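PDB 5EYI: uridylate-specific endoribonuclease nsp11 from Prrsv 16244b, which probably cleaves RNA at uridylates, trimming viral polyuridine sequences so that host double-stranded RNA sensors and the interferon response stay silent. Local coordinates for residues P49-S55 against Y88-K94; L100-S106 against M203-F207; R109-R115 against H146-S150. The protein carries 1 engineered substitution. All coordinates share one frame; numbering follows the deposited sequence.

How the contacts relate
Three contacts sample both parts of this two-domain nuclease. Contact 1 pairs strands 51-55 and 85-93 in a mixed sheet of the N-terminal domain, whereas contacts 2 and 3 belong to the NendoU part of the chain. Contact 1 closes along the chain before contact 2 opens, yet their centres are only about 16 Å apart and they touch: Leu89 and Lys91 of strand 85-93 pack on Leu100, and Leu89 also on Phe207, joining the domains. Contact 3 is nested inside the long loop that contact 2 closes, with centres about 18 Å apart; it includes His146, a predicted active-site residue. The centres of contacts 1 and 3 are about 29 Å apart, on opposite sides of the chain's centre.

Contact 1. Residues P49-S55 against Y88-K94; sequences PDRLVAS and YLTKFVK
Arg51 and Phe92 carry the tightest packing of this contact: the guanidinium lies flat over one face of the phenyl ring, its CZ 3.7 Å from the ring centroid and the two planes only 12° apart. NH2 sits above the middle of the ring, a cation-pi stack. The side chain gets there because CG stands between the backbone N and the carbonyl carbon (chi1 61°) and the chain then runs extended to NE. Bonds to Asn44 OD1 and the carbonyl of Trp48 hold the guanidinium in this plane.

On the opposite face of the sheet, the CD2 methyl of Leu89 reaches both Leu52 CG, at 4.1 Å, and Ala54 CB, a buried apolar patch that Val11 and Ala12 of helix 9-14 continue.

Beside the strands, a water donates to Ser55 OG and Val53 O and also bonds Thr90 OG1, which has a further partner in Ser63; Ser55 OG also bonds the carbonyl of Arg57. The loose end is at Asp50, where exposed Lys94 sends its backbone N to OD1 at 2.9 Å, arriving from above the carboxylate plane, while its NZ remains 5.6 Å from that oxygen. Six backbone bonds join the hydrogen-bonded pairs Arg51-Phe92, Val53-Thr90 and Ser55-Tyr88, alternating with non-hydrogen-bonded pairs, the regular pattern of antiparallel strands, here inside the mixed sheet of the N-terminal domain.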
loop_
_atom_site.group_PDB
_atom_site.type_symbol
_atom_site.label_atom_id
_atom_site.label_comp_id
_atom_site.label_asym_id
_atom_site.label_seq_id
_atom_site.Cartn_x
_atom_site.Cartn_y
_atom_site.Cartn_z
ATOM N N PRO A 49 -2.449 -38.300 10.299
ATOM C CA PRO A 49 -3.653 -37.460 10.308
ATOM C C PRO A 49 -3.432 -35.985 10.019
ATOM O O PRO A 49 -4.356 -35.324 9.561
ATOM C CB PRO A 49 -4.217 -37.657 11.723
ATOM C CG PRO A 49 -3.044 -38.046 12.547
ATOM C CD PRO A 49 -2.137 -38.824 11.643
ATOM N N ASP A 50 -2.244 -35.463 10.305
ATOM C CA ASP A 50 -1.898 -34.093 9.933
ATOM C C ASP A 50 -0.891 -34.198 8.803
ATOM O O ASP A 50 0.262 -34.564 9.014
ATOM C CB ASP A 50 -1.356 -33.335 11.139
ATOM C CG ASP A 50 -2.326 -33.364 12.306
ATOM O OD1 ASP A 50 -3.367 -32.687 12.227
ATOM O OD2 ASP A 50 -2.073 -34.095 13.287
ATOM N N ARG A 51 -1.354 -33.945 7.588
ATOM C CA ARG A 51 -0.518 -34.122 6.420
ATOM C C ARG A 51 -0.897 -33.172 5.312
ATOM O O ARG A 51 -2.063 -32.815 5.155
ATOM C CB ARG A 51 -0.570 -35.577 5.926
ATOM C CG ARG A 51 -1.945 -36.054 5.498
ATOM C CD ARG A 51 -1.913 -37.488 4.980
ATOM N NE ARG A 51 -3.206 -37.871 4.418
ATOM C CZ ARG A 51 -4.311 -38.139 5.113
ATOM N NH1 ARG A 51 -4.333 -38.083 6.446
ATOM N NH2 ARG A 51 -5.423 -38.476 4.461
ATOM N N LEU A 52 0.107 -32.765 4.551
ATOM C CA LEU A 52 -0.074 -31.888 3.411
ATOM C C LEU A 52 0.321 -32.732 2.223
ATOM O O LEU A 52 1.505 -33.004 2.038
ATOM C CB LEU A 52 0.821 -30.650 3.537
ATOM C CG LEU A 52 0.710 -29.622 2.409
ATOM C CD1 LEU A 52 -0.698 -29.039 2.359
ATOM C CD2 LEU A 52 1.763 -28.532 2.581
ATOM N N VAL A 53 -0.664 -33.189 1.449
ATOM C CA VAL A 53 -0.385 -34.108 0.352
ATOM C C VAL A 53 -0.223 -33.300 -0.926
ATOM O O VAL A 53 -1.115 -32.538 -1.287
ATOM C CB VAL A 53 -1.486 -35.180 0.160
ATOM C CG1 VAL A 53 -1.118 -36.109 -0.997
ATOM C CG2 VAL A 53 -1.680 -35.997 1.437
ATOM N N ALA A 54 0.922 -33.474 -1.584
ATOM C CA ALA A 54 1.189 -32.916 -2.906
ATOM C C ALA A 54 0.934 -33.989 -3.963
ATOM O O ALA A 54 1.516 -35.078 -3.906
ATOM C CB ALA A 54 2.629 -32.459 -2.989
ATOM N N SER A 55 0.078 -33.694 -4.927
ATOM C CA SER A 55 -0.306 -34.696 -5.917
ATOM C C SER A 55 -0.426 -34.085 -7.290
ATOM O O SER A 55 -0.740 -32.901 -7.442
ATOM C CB SER A 55 -1.637 -35.343 -5.531
ATOM O OG SER A 55 -2.677 -34.381 -5.462
ATOM N N TYR A 88 -1.230 -30.281 -7.029
ATOM C CA TYR A 88 -2.358 -30.049 -6.122
ATOM C C TYR A 88 -1.869 -30.207 -4.697
ATOM O O TYR A 88 -0.990 -31.013 -4.439
ATOM C CB TYR A 88 -3.489 -31.053 -6.369
ATOM C CG TYR A 88 -4.239 -30.774 -7.641
ATOM C CD1 TYR A 88 -3.785 -31.274 -8.854
ATOM C CD2 TYR A 88 -5.388 -29.986 -7.637
ATOM C CE1 TYR A 88 -4.451 -31.001 -10.023
ATOM C CE2 TYR A 88 -6.059 -29.708 -8.809
ATOM C CZ TYR A 88 -5.582 -30.220 -9.998
ATOM O OH TYR A 88 -6.241 -29.940 -11.163
ATOM N N LEU A 89 -2.452 -29.433 -3.784
ATOM C CA LEU A 89 -2.205 -29.590 -2.353
ATOM C C LEU A 89 -3.494 -29.927 -1.636
ATOM O O LEU A 89 -4.528 -29.303 -1.874
ATOM C CB LEU A 89 -1.616 -28.313 -1.743
ATOM C CG LEU A 89 -0.141 -28.022 -2.011
ATOM C CD1 LEU A 89 0.260 -26.770 -1.242
ATOM C CD2 LEU A 89 0.767 -29.184 -1.657
ATOM N N THR A 90 -3.422 -30.910 -0.747
ATOM C CA THR A 90 -4.543 -31.247 0.106
ATOM C C THR A 90 -4.049 -31.305 1.547
ATOM O O THR A 90 -3.126 -32.038 1.853
ATOM C CB THR A 90 -5.184 -32.585 -0.314
ATOM O OG1 THR A 90 -5.317 -32.620 -1.740
ATOM C CG2 THR A 90 -6.567 -32.735 0.313
ATOM N N LYS A 91 -4.662 -30.512 2.414
ATOM C CA LYS A 91 -4.247 -30.408 3.805
ATOM C C LYS A 91 -5.222 -31.155 4.703
ATOM O O LYS A 91 -6.411 -30.840 4.735
ATOM C CB LYS A 91 -4.191 -28.940 4.217
ATOM C CG LYS A 91 -3.877 -28.697 5.682
ATOM C CD LYS A 91 -3.494 -27.247 5.901
ATOM C CE LYS A 91 -3.452 -26.881 7.374
ATOM N NZ LYS A 91 -2.808 -25.547 7.549
ATOM N N PHE A 92 -4.712 -32.130 5.442
ATOM C CA PHE A 92 -5.512 -32.844 6.422
ATOM C C PHE A 92 -5.077 -32.424 7.803
ATOM O O PHE A 92 -3.887 -32.456 8.088
ATOM C CB PHE A 92 -5.314 -34.342 6.273
ATOM C CG PHE A 92 -5.851 -34.886 4.988
ATOM C CD1 PHE A 92 -7.148 -35.392 4.922
ATOM C CD2 PHE A 92 -5.071 -34.886 3.843
ATOM C CE1 PHE A 92 -7.651 -35.893 3.727
ATOM C CE2 PHE A 92 -5.566 -35.387 2.650
ATOM C CZ PHE A 92 -6.855 -35.898 2.592
ATOM N N VAL A 93 -6.029 -32.014 8.641
ATOM C CA VAL A 93 -5.768 -31.824 10.069
ATOM C C VAL A 93 -6.685 -32.786 10.837
ATOM O O VAL A 93 -7.893 -32.819 10.606
ATOM C CB VAL A 93 -5.882 -30.337 10.533
ATOM C CG1 VAL A 93 -5.290 -29.396 9.487
ATOM C CG2 VAL A 93 -7.310 -29.930 10.878
ATOM N N LYS A 94 -6.087 -33.589 11.712
ATOM C CA LYS A 94 -6.778 -34.646 12.457
ATOM C C LYS A 94 -7.588 -35.587 11.558
ATOM O O LYS A 94 -8.717 -35.955 11.882
ATOM C CB LYS A 94 -7.644 -34.041 13.572
ATOM C CG LYS A 94 -6.826 -33.372 14.674
ATOM C CD LYS A 94 -7.536 -33.418 16.023
ATOM C CE LYS A 94 -6.641 -32.931 17.151
ATOM N NZ LYS A 94 -6.203 -31.524 16.949
HETATM O O HOH W 1 -3.132 -33.126 -3.047
#

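Contact 2. Residues L100-S106 against M203-F207; sequences LPETVFS and MMLDF
Thr103 meets Phe207 twice, with each branch of its side chain doing a different job. Its CG2 methyl sits over one face of the phenyl ring, 3.6 Å from the centroid, in a CH-pi contact displaced toward the rim. Its OG1 accepts the backbone N-H of Phe207 at 3.1 Å and donates its proton to Val104 O. With OG1 anti to the backbone N (chi1 -175°), the hydroxyl turns to the bend at Asp206 and Phe207 while the methyl is left over the ring. Phe105 also meets that ring, its edge directed at the face in an offset edge-to-face pair with planes at 82°. Pro101 O lies at the Phe207 edge, and Pro101 CG presses on the sulfur of Met204, 3.5 Å away. Val104 CG1 meets the Met203 methyl, CE, at 3.6 Å.

Two backbone bonds, Val104 N to Met204 O and Asp206 N to Val104 O, make a single bridge between the loop 100-106 and the end of strand 198-205. Just there the chain turns over into strand 208-215 of the antiparallel NendoU sheet, and two successive residues of positive phi, Asp206 and Phe207, let it reverse tightly.

The Asp206 carboxylate grips Ser106 with both oxygens on their syn sides: OD1 takes the backbone N at 2.8 Å, and OD2 the hydroxyl at 2.6 Å. Further out, Ser161 also bonds OD2, and a water links OD1 to Ser106 O. Behind Phe207 stand Val11 of helix 9-14 and Leu15.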
loop_
_atom_site.group_PDB
_atom_site.type_symbol
_atom_site.label_atom_id
_atom_site.label_comp_id
_atom_site.label_asym_id
_atom_site.label_seq_id
_atom_site.Cartn_x
_atom_site.Cartn_y
_atom_site.Cartn_z
ATOM N N LEU A 100 -8.318 -24.965 1.775
ATOM C CA LEU A 100 -7.141 -24.102 1.697
ATOM C C LEU A 100 -7.551 -22.749 1.134
ATOM O O LEU A 100 -8.429 -22.690 0.278
ATOM C CB LEU A 100 -6.052 -24.726 0.819
ATOM C CG LEU A 100 -5.210 -25.828 1.464
ATOM C CD1 LEU A 100 -4.417 -26.566 0.395
ATOM C CD2 LEU A 100 -4.269 -25.262 2.522
ATOM N N PRO A 101 -6.919 -21.659 1.606
ATOM C CA PRO A 101 -7.237 -20.338 1.076
ATOM C C PRO A 101 -6.638 -20.086 -0.309
ATOM O O PRO A 101 -5.837 -20.878 -0.806
ATOM C CB PRO A 101 -6.626 -19.390 2.112
ATOM C CG PRO A 101 -5.492 -20.154 2.688
ATOM C CD PRO A 101 -5.937 -21.585 2.704
ATOM N N GLU A 102 -7.051 -18.981 -0.914
ATOM C CA GLU A 102 -6.546 -18.560 -2.217
ATOM C C GLU A 102 -5.193 -17.891 -2.014
ATOM O O GLU A 102 -4.996 -17.174 -1.031
ATOM C CB GLU A 102 -7.500 -17.554 -2.873
ATOM C CG GLU A 102 -8.931 -18.043 -3.102
ATOM C CD GLU A 102 -9.113 -18.884 -4.356
ATOM O OE1 GLU A 102 -10.068 -19.697 -4.384
ATOM O OE2 GLU A 102 -8.328 -18.734 -5.320
ATOM N N THR A 103 -4.269 -18.120 -2.941
ATOM C CA THR A 103 -2.938 -17.503 -2.874
ATOM C C THR A 103 -2.325 -17.354 -4.256
ATOM O O THR A 103 -2.679 -18.089 -5.167
ATOM C CB THR A 103 -1.971 -18.324 -1.969
ATOM O OG1 THR A 103 -0.726 -17.631 -1.830
ATOM C CG2 THR A 103 -1.699 -19.699 -2.537
ATOM N N VAL A 104 -1.411 -16.398 -4.401
ATOM C CA VAL A 104 -0.502 -16.395 -5.545
ATOM C C VAL A 104 0.729 -17.220 -5.169
ATOM O O VAL A 104 0.983 -17.482 -3.983
ATOM C CB VAL A 104 -0.144 -14.969 -6.062
ATOM C CG1 VAL A 104 -1.413 -14.181 -6.352
ATOM C CG2 VAL A 104 0.722 -14.185 -5.099
ATOM N N PHE A 105 1.481 -17.630 -6.188
ATOM C CA PHE A 105 2.609 -18.535 -5.997
ATOM C C PHE A 105 3.903 -17.957 -6.535
ATOM O O PHE A 105 3.918 -17.303 -7.569
ATOM C CB PHE A 105 2.305 -19.888 -6.649
ATOM C CG PHE A 105 1.294 -20.700 -5.891
ATOM C CD1 PHE A 105 1.676 -21.424 -4.774
ATOM C CD2 PHE A 105 -0.039 -20.720 -6.277
ATOM C CE1 PHE A 105 0.748 -22.158 -4.055
ATOM C CE2 PHE A 105 -0.971 -21.450 -5.560
ATOM C CZ PHE A 105 -0.579 -22.174 -4.453
ATOM N N SER A 106 4.992 -18.202 -5.823
ATOM C CA SER A 106 6.329 -17.962 -6.349
ATOM C C SER A 106 6.584 -18.937 -7.488
ATOM O O SER A 106 6.084 -20.063 -7.479
ATOM C CB SER A 106 7.383 -18.158 -5.264
ATOM O OG SER A 106 7.285 -17.149 -4.285
ATOM N N MET A 203 -3.225 -10.022 0.892
ATOM C CA MET A 203 -3.331 -11.242 0.089
ATOM C C MET A 203 -2.349 -12.281 0.595
ATOM O O MET A 203 -1.643 -12.063 1.581
ATOM C CB MET A 203 -3.119 -10.938 -1.410
ATOM C CG MET A 203 -1.770 -10.328 -1.759
ATOM S SD MET A 203 -1.699 -9.671 -3.444
ATOM C CE MET A 203 -1.588 -11.204 -4.343
ATOM N N MET A 204 -2.341 -13.430 -0.057
ATOM C CA MET A 204 -1.410 -14.482 0.271
ATOM C C MET A 204 -0.457 -14.727 -0.891
ATOM O O MET A 204 -0.847 -14.633 -2.065
ATOM C CB MET A 204 -2.160 -15.754 0.666
ATOM C CG MET A 204 -2.673 -15.720 2.102
ATOM S SD MET A 204 -3.402 -17.296 2.542
ATOM C CE MET A 204 -2.996 -17.411 4.282
ATOM N N LEU A 205 0.797 -15.007 -0.527
ATOM C CA LEU A 205 1.849 -15.419 -1.448
ATOM C C LEU A 205 2.463 -16.674 -0.859
ATOM O O LEU A 205 2.978 -16.635 0.265
ATOM C CB LEU A 205 2.897 -14.320 -1.584
ATOM C CG LEU A 205 4.211 -14.625 -2.301
ATOM C CD1 LEU A 205 4.007 -15.298 -3.649
ATOM C CD2 LEU A 205 4.980 -13.330 -2.482
ATOM N N ASP A 206 2.374 -17.787 -1.596
ATOM C CA ASP A 206 2.797 -19.110 -1.096
ATOM C C ASP A 206 2.111 -19.456 0.236
ATOM O O ASP A 206 2.729 -20.030 1.121
ATOM C CB ASP A 206 4.338 -19.178 -0.944
ATOM C CG ASP A 206 5.077 -18.912 -2.246
ATOM O OD1 ASP A 206 4.565 -19.301 -3.317
ATOM O OD2 ASP A 206 6.191 -18.338 -2.203
ATOM N N PHE A 207 0.837 -19.086 0.363
ATOM C CA PHE A 207 0.052 -19.226 1.605
ATOM C C PHE A 207 0.542 -18.418 2.818
ATOM O O PHE A 207 0.159 -18.714 3.936
ATOM C CB PHE A 207 -0.114 -20.705 1.999
ATOM C CG PHE A 207 -0.746 -21.550 0.927
ATOM C CD1 PHE A 207 -2.114 -21.467 0.677
ATOM C CD2 PHE A 207 0.020 -22.438 0.179
ATOM C CE1 PHE A 207 -2.705 -22.251 -0.299
ATOM C CE2 PHE A 207 -0.568 -23.226 -0.803
ATOM C CZ PHE A 207 -1.937 -23.133 -1.039
HETATM O O HOH W 2 -4.516 -14.232 -1.551
HETATM O O HOH W 3 5.504 -21.490 -5.013
#

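Contact 3. Residues R109-R115 against H146-S150; sequences RIEVDCR and HHVTS
One face of the Arg109 guanidinium is overlain by the CG1 methyl of Val148, 3.8 Å above its plane and toward the rim. The same methyl also lies over a face of the His147 imidazole. Arg109 NH2 approaches the imidazole at its edge, 3.5 Å from His147 CE1, and the two flat groups are steeply turned, their planes 76° apart. Another edge of the imidazole is taken by Thr149 OG1, 2.7 Å from ND1, a hydrogen bond in which either atom could be the donor; NE2 bonds the carbonyl of Val183. The guanidinium itself is held by a salt bridge to Glu122 and by the carbonyls of Asp182 and Glu116, so its rotation is fixed from several directions.

Val148 spreads its two methyls to different neighbours. With CG1 between the backbone N and the carbonyl carbon (chi1 73°), CG2 is directed at Ile110 CG1, 4.0 Å away. Beside it, Arg115 CB packs on Val148 O at 3.4 Å. The Arg115 guanidinium turns back to its own segment, where NE and NH2 grip Asp113 OD1 side-on in a salt bridge.

No direct hydrogen bond joins the segments. Asp113, with positive phi, is the C-prime residue of a Schellman motif ending helix 109-112. Arg109 and Ile110 of that helix, and Arg115 beyond its end, pack on a type I turn, His147 to Ser150, immediately following His146 of the predicted NendoU active site.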
loop_
_atom_site.group_PDB
_atom_site.type_symbol
_atom_site.label_atom_id
_atom_site.label_comp_id
_atom_site.label_asym_id
_atom_site.label_seq_id
_atom_site.Cartn_x
_atom_site.Cartn_y
_atom_site.Cartn_z
ATOM N N ARG A 109 11.824 -19.142 -9.782
ATOM C CA ARG A 109 12.942 -18.436 -10.426
ATOM C C ARG A 109 14.074 -18.113 -9.461
ATOM O O ARG A 109 15.261 -18.207 -9.828
ATOM C CB ARG A 109 12.461 -17.161 -11.108
ATOM C CG ARG A 109 11.886 -17.444 -12.476
ATOM C CD ARG A 109 11.411 -16.184 -13.144
ATOM N NE ARG A 109 10.160 -15.701 -12.585
ATOM C CZ ARG A 109 9.462 -14.684 -13.082
ATOM N NH1 ARG A 109 9.890 -14.052 -14.178
ATOM N NH2 ARG A 109 8.327 -14.312 -12.496
ATOM N N ILE A 110 13.713 -17.726 -8.242
ATOM C CA ILE A 110 14.719 -17.496 -7.202
ATOM C C ILE A 110 15.543 -18.775 -6.938
ATOM O O ILE A 110 16.765 -18.722 -6.913
ATOM C CB ILE A 110 14.080 -16.931 -5.910
ATOM C CG1 ILE A 110 13.669 -15.471 -6.136
ATOM C CG2 ILE A 110 15.044 -17.001 -4.730
ATOM C CD1 ILE A 110 12.613 -14.977 -5.171
ATOM N N GLU A 111 14.878 -19.919 -6.802
ATOM C CA GLU A 111 15.568 -21.152 -6.415
ATOM C C GLU A 111 16.526 -21.632 -7.502
ATOM O O GLU A 111 17.616 -22.092 -7.180
ATOM C CB GLU A 111 14.594 -22.263 -6.016
ATOM C CG GLU A 111 13.950 -22.077 -4.639
ATOM C CD GLU A 111 12.826 -21.046 -4.625
ATOM O OE1 GLU A 111 12.480 -20.491 -5.697
ATOM O OE2 GLU A 111 12.290 -20.783 -3.529
ATOM N N VAL A 112 16.145 -21.508 -8.774
ATOM C CA VAL A 112 17.055 -21.881 -9.878
ATOM C C VAL A 112 17.935 -20.740 -10.368
ATOM O O VAL A 112 18.793 -20.974 -11.203
ATOM C CB VAL A 112 16.327 -22.531 -11.081
ATOM C CG1 VAL A 112 15.464 -23.680 -10.608
ATOM C CG2 VAL A 112 15.497 -21.537 -11.869
ATOM N N ASP A 113 17.725 -19.529 -9.847
ATOM C CA ASP A 113 18.440 -18.317 -10.258
ATOM C C ASP A 113 18.195 -17.936 -11.721
ATOM O O ASP A 113 19.095 -17.443 -12.408
ATOM C CB ASP A 113 19.950 -18.423 -9.960
ATOM C CG ASP A 113 20.628 -17.062 -9.860
ATOM O OD1 ASP A 113 19.984 -16.079 -9.442
ATOM O OD2 ASP A 113 21.816 -16.976 -10.202
ATOM N N CYS A 114 16.972 -18.157 -12.191
ATOM C CA CYS A 114 16.570 -17.674 -13.500
ATOM C C CYS A 114 15.980 -16.283 -13.339
ATOM O O CYS A 114 14.965 -16.120 -12.667
ATOM C CB CYS A 114 15.538 -18.590 -14.134
ATOM S SG CYS A 114 15.007 -17.995 -15.755
ATOM N N ARG A 115 16.606 -15.288 -13.966
ATOM C CA ARG A 115 16.170 -13.893 -13.837
ATOM C C ARG A 115 15.528 -13.346 -15.108
ATOM O O ARG A 115 15.543 -12.142 -15.347
ATOM C CB ARG A 115 17.350 -13.044 -13.401
ATOM C CG ARG A 115 18.048 -13.669 -12.209
ATOM C CD ARG A 115 18.944 -12.704 -11.496
ATOM N NE ARG A 115 19.567 -13.342 -10.348
ATOM C CZ ARG A 115 20.222 -12.698 -9.391
ATOM N NH1 ARG A 115 20.346 -11.366 -9.412
ATOM N NH2 ARG A 115 20.759 -13.391 -8.394
ATOM N N HIS A 146 12.012 -4.521 -7.140
ATOM C CA HIS A 146 11.203 -5.434 -6.339
ATOM C C HIS A 146 10.878 -6.766 -7.014
ATOM O O HIS A 146 10.057 -7.524 -6.511
ATOM C CB HIS A 146 9.942 -4.720 -5.878
ATOM C CG HIS A 146 10.211 -3.558 -4.970
ATOM N ND1 HIS A 146 9.990 -2.257 -5.353
ATOM C CD2 HIS A 146 10.673 -3.498 -3.699
ATOM C CE1 HIS A 146 10.298 -1.445 -4.358
ATOM N NE2 HIS A 146 10.720 -2.174 -3.344
ATOM N N HIS A 147 11.548 -7.078 -8.120
ATOM C CA HIS A 147 11.300 -8.323 -8.824
ATOM C C HIS A 147 12.604 -9.029 -9.171
ATOM O O HIS A 147 13.650 -8.399 -9.301
ATOM C CB HIS A 147 10.467 -8.080 -10.085
ATOM C CG HIS A 147 9.750 -9.298 -10.569
ATOM N ND1 HIS A 147 10.021 -9.894 -11.779
ATOM C CD2 HIS A 147 8.790 -10.053 -9.987
ATOM C CE1 HIS A 147 9.253 -10.957 -11.932
ATOM N NE2 HIS A 147 8.496 -11.079 -10.856
ATOM N N VAL A 148 12.514 -10.346 -9.319
ATOM C CA VAL A 148 13.651 -11.186 -9.666
ATOM C C VAL A 148 14.262 -10.818 -11.024
ATOM O O VAL A 148 15.418 -11.140 -11.288
ATOM C CB VAL A 148 13.250 -12.681 -9.657
ATOM C CG1 VAL A 148 12.375 -13.018 -10.861
ATOM C CG2 VAL A 148 14.484 -13.576 -9.591
ATOM N N THR A 149 13.473 -10.161 -11.867
ATOM C CA THR A 149 13.912 -9.645 -13.158
ATOM C C THR A 149 14.472 -8.203 -13.102
ATOM O O THR A 149 14.928 -7.683 -14.129
ATOM C CB THR A 149 12.742 -9.691 -14.175
ATOM O OG1 THR A 149 11.646 -8.888 -13.710
ATOM C CG2 THR A 149 12.255 -11.127 -14.374
ATOM N N SER A 150 14.466 -7.572 -11.924
ATOM C CA SER A 150 14.867 -6.167 -11.795
ATOM C C SER A 150 16.366 -5.954 -11.988
ATOM O O SER A 150 17.168 -6.888 -11.960
ATOM C CB SER A 150 14.457 -5.590 -10.434
ATOM O OG SER A 150 13.059 -5.679 -10.226
HETATM O O HOH W 4 17.159 -9.702 -15.547
#